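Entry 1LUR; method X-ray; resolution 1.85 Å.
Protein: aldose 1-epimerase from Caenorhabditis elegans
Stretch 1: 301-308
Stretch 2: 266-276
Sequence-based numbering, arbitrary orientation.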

ATOM      1  N   ALA A 301       7.038   4.153  -0.257  1.00 35.86           N
ATOM      2  CA  ALA A 301       5.763   3.504   0.006  1.00 34.84           C
ATOM      3  C   ALA A 301       5.274   3.017  -1.346  1.00 31.75           C
ATOM      4  O   ALA A 301       5.205   3.784  -2.302  1.00 31.82           O
ATOM      5  CB  ALA A 301       4.771   4.492   0.607  1.00 33.99           C
ATOM      6  N   ILE A 302       4.965   1.729  -1.429  1.00 30.14           N
ATOM      7  CA  ILE A 302       4.486   1.138  -2.667  1.00 29.38           C
ATOM      8  C   ILE A 302       3.074   0.658  -2.363  1.00 28.62           C
ATOM      9  O   ILE A 302       2.880  -0.278  -1.585  1.00 27.36           O
ATOM     10  CB  ILE A 302       5.395  -0.033  -3.100  1.00 29.57           C
ATOM     11  CG1 ILE A 302       6.824   0.486  -3.310  1.00 33.47           C
ATOM     12  CG2 ILE A 302       4.871  -0.653  -4.377  1.00 28.10           C
ATOM     13  CD1 ILE A 302       7.823  -0.570  -3.784  1.00 31.12           C
ATOM     14  N   GLU A 303       2.095   1.312  -2.978  1.00 27.63           N
ATOM     15  CA  GLU A 303       0.693   0.975  -2.764  1.00 28.47           C
ATOM     16  C   GLU A 303      -0.116   0.608  -4.001  1.00 27.01           C
ATOM     17  O   GLU A 303      -0.644   1.486  -4.689  1.00 26.37           O
ATOM     18  CB  GLU A 303       0.016   2.156  -2.056  1.00 29.95           C
ATOM     19  CG  GLU A 303       0.978   2.966  -1.194  1.00 34.03           C
ATOM     20  CD  GLU A 303       0.386   4.258  -0.645  1.00 37.70           C
ATOM     21  OE1 GLU A 303       1.170   5.177  -0.334  1.00 39.24           O
ATOM     22  OE2 GLU A 303      -0.849   4.360  -0.512  1.00 40.76           O
ATOM     23  N   PRO A 304      -0.206  -0.698  -4.312  1.00 24.58           N
ATOM     24  CA  PRO A 304      -0.976  -1.161  -5.472  1.00 24.66           C
ATOM     25  C   PRO A 304      -2.421  -0.843  -5.101  1.00 25.10           C
ATOM     26  O   PRO A 304      -2.869  -1.216  -4.023  1.00 24.54           O
ATOM     27  CB  PRO A 304      -0.699  -2.658  -5.491  1.00 25.43           C
ATOM     28  CG  PRO A 304       0.712  -2.734  -4.962  1.00 26.80           C
ATOM     29  CD  PRO A 304       0.664  -1.771  -3.795  1.00 25.94           C
ATOM     30  N   GLN A 305      -3.152  -0.172  -5.980  1.00 24.18           N
ATOM     31  CA  GLN A 305      -4.542   0.180  -5.663  1.00 24.06           C
ATOM     32  C   GLN A 305      -5.263   0.650  -6.914  1.00 25.22           C
ATOM     33  O   GLN A 305      -4.698   0.640  -8.009  1.00 26.71           O
ATOM     34  CB  GLN A 305      -4.518   1.363  -4.686  1.00 23.28           C
ATOM     35  CG  GLN A 305      -3.827   2.581  -5.333  1.00 25.91           C
ATOM     36  CD  GLN A 305      -3.841   3.854  -4.498  1.00 26.57           C
ATOM     37  OE1 GLN A 305      -3.261   3.912  -3.415  1.00 27.69           O
ATOM     38  NE2 GLN A 305      -4.494   4.894  -5.016  1.00 26.57           N
ATOM     39  N   PHE A 306      -6.513   1.072  -6.737  1.00 24.54           N
ATOM     40  CA  PHE A 306      -7.311   1.576  -7.844  1.00 23.50           C
ATOM     41  C   PHE A 306      -6.954   3.056  -7.829  1.00 23.06           C
ATOM     42  O   PHE A 306      -6.456   3.565  -6.815  1.00 22.70           O
ATOM     43  CB  PHE A 306      -8.819   1.436  -7.588  1.00 19.76           C
ATOM     44  CG  PHE A 306      -9.347   0.053  -7.789  1.00 22.83           C
ATOM     45  CD1 PHE A 306      -9.536  -0.799  -6.709  1.00 23.02           C
ATOM     46  CD2 PHE A 306      -9.661  -0.402  -9.068  1.00 24.15           C
ATOM     47  CE1 PHE A 306     -10.038  -2.090  -6.898  1.00 23.72           C
ATOM     48  CE2 PHE A 306     -10.161  -1.684  -9.271  1.00 27.08           C
ATOM     49  CZ  PHE A 306     -10.352  -2.531  -8.189  1.00 26.47           C
ATOM     50  N   HIS A 307      -7.210   3.754  -8.930  1.00 23.58           N
ATOM     51  CA  HIS A 307      -6.900   5.178  -9.001  1.00 26.21           C
ATOM     52  C   HIS A 307      -7.380   5.940  -7.779  1.00 25.45           C
ATOM     53  O   HIS A 307      -8.492   5.718  -7.293  1.00 24.49           O
ATOM     54  CB  HIS A 307      -7.560   5.820 -10.223  1.00 25.86           C
ATOM     55  CG  HIS A 307      -7.140   5.220 -11.527  1.00 28.96           C
ATOM     56  ND1 HIS A 307      -7.318   3.886 -11.826  1.00 28.76           N
ATOM     57  CD2 HIS A 307      -6.580   5.782 -12.625  1.00 28.55           C
ATOM     58  CE1 HIS A 307      -6.889   3.652 -13.053  1.00 30.97           C
ATOM     59  NE2 HIS A 307      -6.436   4.786 -13.560  1.00 29.30           N
ATOM     60  N   SER A 308      -6.546   6.854  -7.301  1.00 25.50           N
ATOM     61  CA  SER A 308      -6.899   7.657  -6.141  1.00 25.38           C
ATOM     62  C   SER A 308      -8.070   8.565  -6.550  1.00 26.10           C
ATOM     63  O   SER A 308      -8.143   9.011  -7.697  1.00 25.14           O
ATOM     64  CB  SER A 308      -5.701   8.502  -5.712  1.00 25.36           C
ATOM     65  OG  SER A 308      -4.628   7.694  -5.264  1.00 25.07           O
TER
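Stretch 2 (266-276) ELSITTSYPVI

The most unusual feature of this contact is that stretch 2 meets stretch 1 twice, in opposite senses. Its first strand, Glu-266 to Thr-271, runs nearly along strand 301-305, with 19° between the N-to-C directions and a closest axial approach of 8.9 Å, too far for backbone pairing. After the turn through Ser-272, Tyr-273 and Pro-274, the chain returns as strand 275-276 and pairs antiparallel with the end of the same strand.

The pairing is short but well defined. Gln-305 and Val-275 form a hydrogen-bonded pair: Gln-305 N donates to Val-275 O at 2.9 Å and 167°, and Val-275 N donates to Gln-305 O at 3.2 Å and a more bent 143°. The two acceptors, Val-275 O and Gln-305 O, lie 3.0 Å apart, close but not bonded. Pro-304 and Ile-276 form the adjacent non-hydrogen-bonded pair, their CA atoms 4.1 Å apart. Pro-304 has no amide hydrogen, and the pair with Ile-276 calls for none, because its N faces away from that partner. CA-H...O contacts supplement the pairing, from Pro-304 CA to Val-275 O at 3.5 Å and from Ile-276 CA to Glu-303 O at 3.6 Å, each with an angle of 138° at the hydrogen.

The first strand makes its contact through side chains. Leu-267, Ile-269 and Thr-271 point toward stretch 1, whereas the alternating Glu-266, Ser-268 and Thr-270 are out of reach. Ile-302 CG2 lies 3.6 Å from Ile-269 CD1 and 3.8 Å from Ile-276 CG2, so one methyl touches both strands of stretch 2; Ile-302 CD1 reaches Leu-267 CD2 at 4.1 Å. Thr-271 OG1 is 3.8 Å from Pro-304 CB and also accepts a hydrogen bond from Tyr-273 N at 3.0 Å, which ties the strand end to the turn.

Tyr-273 packs one ring face over the backbone of stretch 1, with its CD2 3.3 Å from Gln-305 CA and its CD1 3.7 Å from Pro-304 O. Its edge is directed at the face of Phe-306 in an offset edge-to-face pair, with the ring planes at 85° and the centroids 5.4 Å apart. Pro-274 CD lies 3.9 Å from Phe-306 CD2.

Past the end of strand 301-305, the His-307 ring lies under Val-275 CG1, which is 3.6 Å from the ring centroid and 13° off the normal, a clear CH-pi geometry. Val-275 CG2 meanwhile approaches Gln-305 CG at 3.7 Å. Altogether the contact buries 614 Å², summed over both stretches.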

ATOM      1  N   GLU A 266      16.568  -7.182  -4.435  1.00 44.54           N
ATOM      2  CA  GLU A 266      15.642  -6.685  -5.437  1.00 44.70           C
ATOM      3  C   GLU A 266      14.221  -7.115  -5.103  1.00 42.83           C
ATOM      4  O   GLU A 266      14.001  -8.176  -4.515  1.00 42.75           O
ATOM      5  CB  GLU A 266      16.042  -7.200  -6.818  1.00 47.07           C
ATOM      6  CG  GLU A 266      15.089  -6.828  -7.934  1.00 50.23           C
ATOM      7  CD  GLU A 266      15.666  -7.119  -9.304  1.00 53.00           C
ATOM      8  OE1 GLU A 266      14.919  -7.037 -10.302  1.00 53.90           O
ATOM      9  OE2 GLU A 266      16.876  -7.425  -9.381  1.00 54.97           O
ATOM     10  N   LEU A 267      13.264  -6.267  -5.464  1.00 41.11           N
ATOM     11  CA  LEU A 267      11.850  -6.518  -5.225  1.00 37.63           C
ATOM     12  C   LEU A 267      11.103  -6.299  -6.530  1.00 36.72           C
ATOM     13  O   LEU A 267      11.260  -5.259  -7.168  1.00 35.64           O
ATOM     14  CB  LEU A 267      11.311  -5.553  -4.164  1.00 39.53           C
ATOM     15  CG  LEU A 267       9.790  -5.379  -4.108  1.00 39.31           C
ATOM     16  CD1 LEU A 267       9.157  -6.699  -3.697  1.00 41.81           C
ATOM     17  CD2 LEU A 267       9.409  -4.276  -3.131  1.00 40.73           C
ATOM     18  N   SER A 268      10.309  -7.283  -6.940  1.00 34.60           N
ATOM     19  CA  SER A 268       9.542  -7.172  -8.171  1.00 34.51           C
ATOM     20  C   SER A 268       8.087  -7.357  -7.768  1.00 33.88           C
ATOM     21  O   SER A 268       7.779  -8.150  -6.876  1.00 34.05           O
ATOM     22  CB  SER A 268       9.947  -8.255  -9.177  1.00 36.28           C
ATOM     23  OG  SER A 268       9.480  -9.529  -8.776  1.00 42.17           O
ATOM     24  N   ILE A 269       7.195  -6.630  -8.424  1.00 32.15           N
ATOM     25  CA  ILE A 269       5.775  -6.723  -8.111  1.00 31.17           C
ATOM     26  C   ILE A 269       4.860  -6.923  -9.310  1.00 31.86           C
ATOM     27  O   ILE A 269       5.106  -6.416 -10.402  1.00 30.98           O
ATOM     28  CB  ILE A 269       5.297  -5.438  -7.378  1.00 29.79           C
ATOM     29  CG1 ILE A 269       5.981  -5.330  -6.018  1.00 29.63           C
ATOM     30  CG2 ILE A 269       3.777  -5.440  -7.236  1.00 28.90           C
ATOM     31  CD1 ILE A 269       5.670  -4.031  -5.284  1.00 32.24           C
ATOM     32  N   THR A 270       3.799  -7.685  -9.086  1.00 31.93           N
ATOM     33  CA  THR A 270       2.807  -7.963 -10.106  1.00 31.68           C
ATOM     34  C   THR A 270       1.520  -7.833  -9.297  1.00 30.41           C
ATOM     35  O   THR A 270       1.443  -8.293  -8.156  1.00 30.48           O
ATOM     36  CB  THR A 270       2.942  -9.377 -10.710  1.00 34.39           C
ATOM     37  OG1 THR A 270       2.057  -9.486 -11.830  1.00 39.53           O
ATOM     38  CG2 THR A 270       2.592 -10.450  -9.699  1.00 34.63           C
ATOM     39  N   THR A 271       0.521  -7.173  -9.859  1.00 29.20           N
ATOM     40  CA  THR A 271      -0.732  -6.998  -9.143  1.00 28.46           C
ATOM     41  C   THR A 271      -1.918  -6.923 -10.075  1.00 27.87           C
ATOM     42  O   THR A 271      -1.778  -6.621 -11.260  1.00 28.43           O
ATOM     43  CB  THR A 271      -0.693  -5.710  -8.284  1.00 28.06           C
ATOM     44  OG1 THR A 271      -1.977  -5.490  -7.683  1.00 27.99           O
ATOM     45  CG2 THR A 271      -0.333  -4.500  -9.145  1.00 29.90           C
ATOM     46  N   SER A 272      -3.091  -7.209  -9.525  1.00 28.61           N
ATOM     47  CA  SER A 272      -4.326  -7.176 -10.285  1.00 27.38           C
ATOM     48  C   SER A 272      -4.804  -5.733 -10.343  1.00 27.85           C
ATOM     49  O   SER A 272      -5.598  -5.370 -11.216  1.00 26.25           O
ATOM     50  CB  SER A 272      -5.379  -8.050  -9.607  1.00 28.06           C
ATOM     51  OG  SER A 272      -5.541  -7.678  -8.244  1.00 30.17           O
ATOM     52  N   TYR A 273      -4.323  -4.916  -9.407  1.00 25.85           N
ATOM     53  CA  TYR A 273      -4.708  -3.509  -9.363  1.00 26.51           C
ATOM     54  C   TYR A 273      -4.196  -2.796 -10.614  1.00 28.32           C
ATOM     55  O   TYR A 273      -3.158  -3.165 -11.169  1.00 28.08           O
ATOM     56  CB  TYR A 273      -4.150  -2.819  -8.107  1.00 24.93           C
ATOM     57  CG  TYR A 273      -4.883  -3.164  -6.816  1.00 24.54           C
ATOM     58  CD1 TYR A 273      -4.328  -4.041  -5.887  1.00 24.37           C
ATOM     59  CD2 TYR A 273      -6.138  -2.621  -6.535  1.00 25.48           C
ATOM     60  CE1 TYR A 273      -5.003  -4.378  -4.708  1.00 23.59           C
ATOM     61  CE2 TYR A 273      -6.825  -2.948  -5.355  1.00 24.82           C
ATOM     62  CZ  TYR A 273      -6.249  -3.829  -4.451  1.00 24.22           C
ATOM     63  OH  TYR A 273      -6.915  -4.171  -3.299  1.00 23.69           O
ATOM     64  N   PRO A 274      -4.919  -1.757 -11.068  1.00 29.34           N
ATOM     65  CA  PRO A 274      -4.558  -0.987 -12.258  1.00 30.04           C
ATOM     66  C   PRO A 274      -3.466   0.056 -12.051  1.00 31.81           C
ATOM     67  O   PRO A 274      -2.849   0.506 -13.018  1.00 34.10           O
ATOM     68  CB  PRO A 274      -5.886  -0.370 -12.668  1.00 30.54           C
ATOM     69  CG  PRO A 274      -6.484  -0.033 -11.334  1.00 29.69           C
ATOM     70  CD  PRO A 274      -6.207  -1.291 -10.520  1.00 29.87           C
ATOM     71  N   VAL A 275      -3.231   0.463 -10.808  1.00 30.61           N
ATOM     72  CA  VAL A 275      -2.196   1.456 -10.558  1.00 31.31           C
ATOM     73  C   VAL A 275      -1.388   1.133  -9.315  1.00 31.91           C
ATOM     74  O   VAL A 275      -1.751   0.266  -8.518  1.00 31.99           O
ATOM     75  CB  VAL A 275      -2.787   2.889 -10.382  1.00 32.80           C
ATOM     76  CG1 VAL A 275      -3.838   3.158 -11.439  1.00 29.20           C
ATOM     77  CG2 VAL A 275      -3.361   3.065  -8.988  1.00 33.05           C
ATOM     78  N   ILE A 276      -0.270   1.827  -9.169  1.00 32.44           N
ATOM     79  CA  ILE A 276       0.595   1.643  -8.026  1.00 32.03           C
ATOM     80  C   ILE A 276       0.967   3.034  -7.555  1.00 33.01           C
ATOM     81  O   ILE A 276       1.627   3.787  -8.277  1.00 33.86           O
ATOM     82  CB  ILE A 276       1.884   0.876  -8.367  1.00 31.27           C
ATOM     83  CG1 ILE A 276       1.551  -0.559  -8.781  1.00 31.28           C
ATOM     84  CG2 ILE A 276       2.817   0.905  -7.173  1.00 27.77           C
ATOM     85  CD1 ILE A 276       2.772  -1.426  -9.065  1.00 32.42           C
TER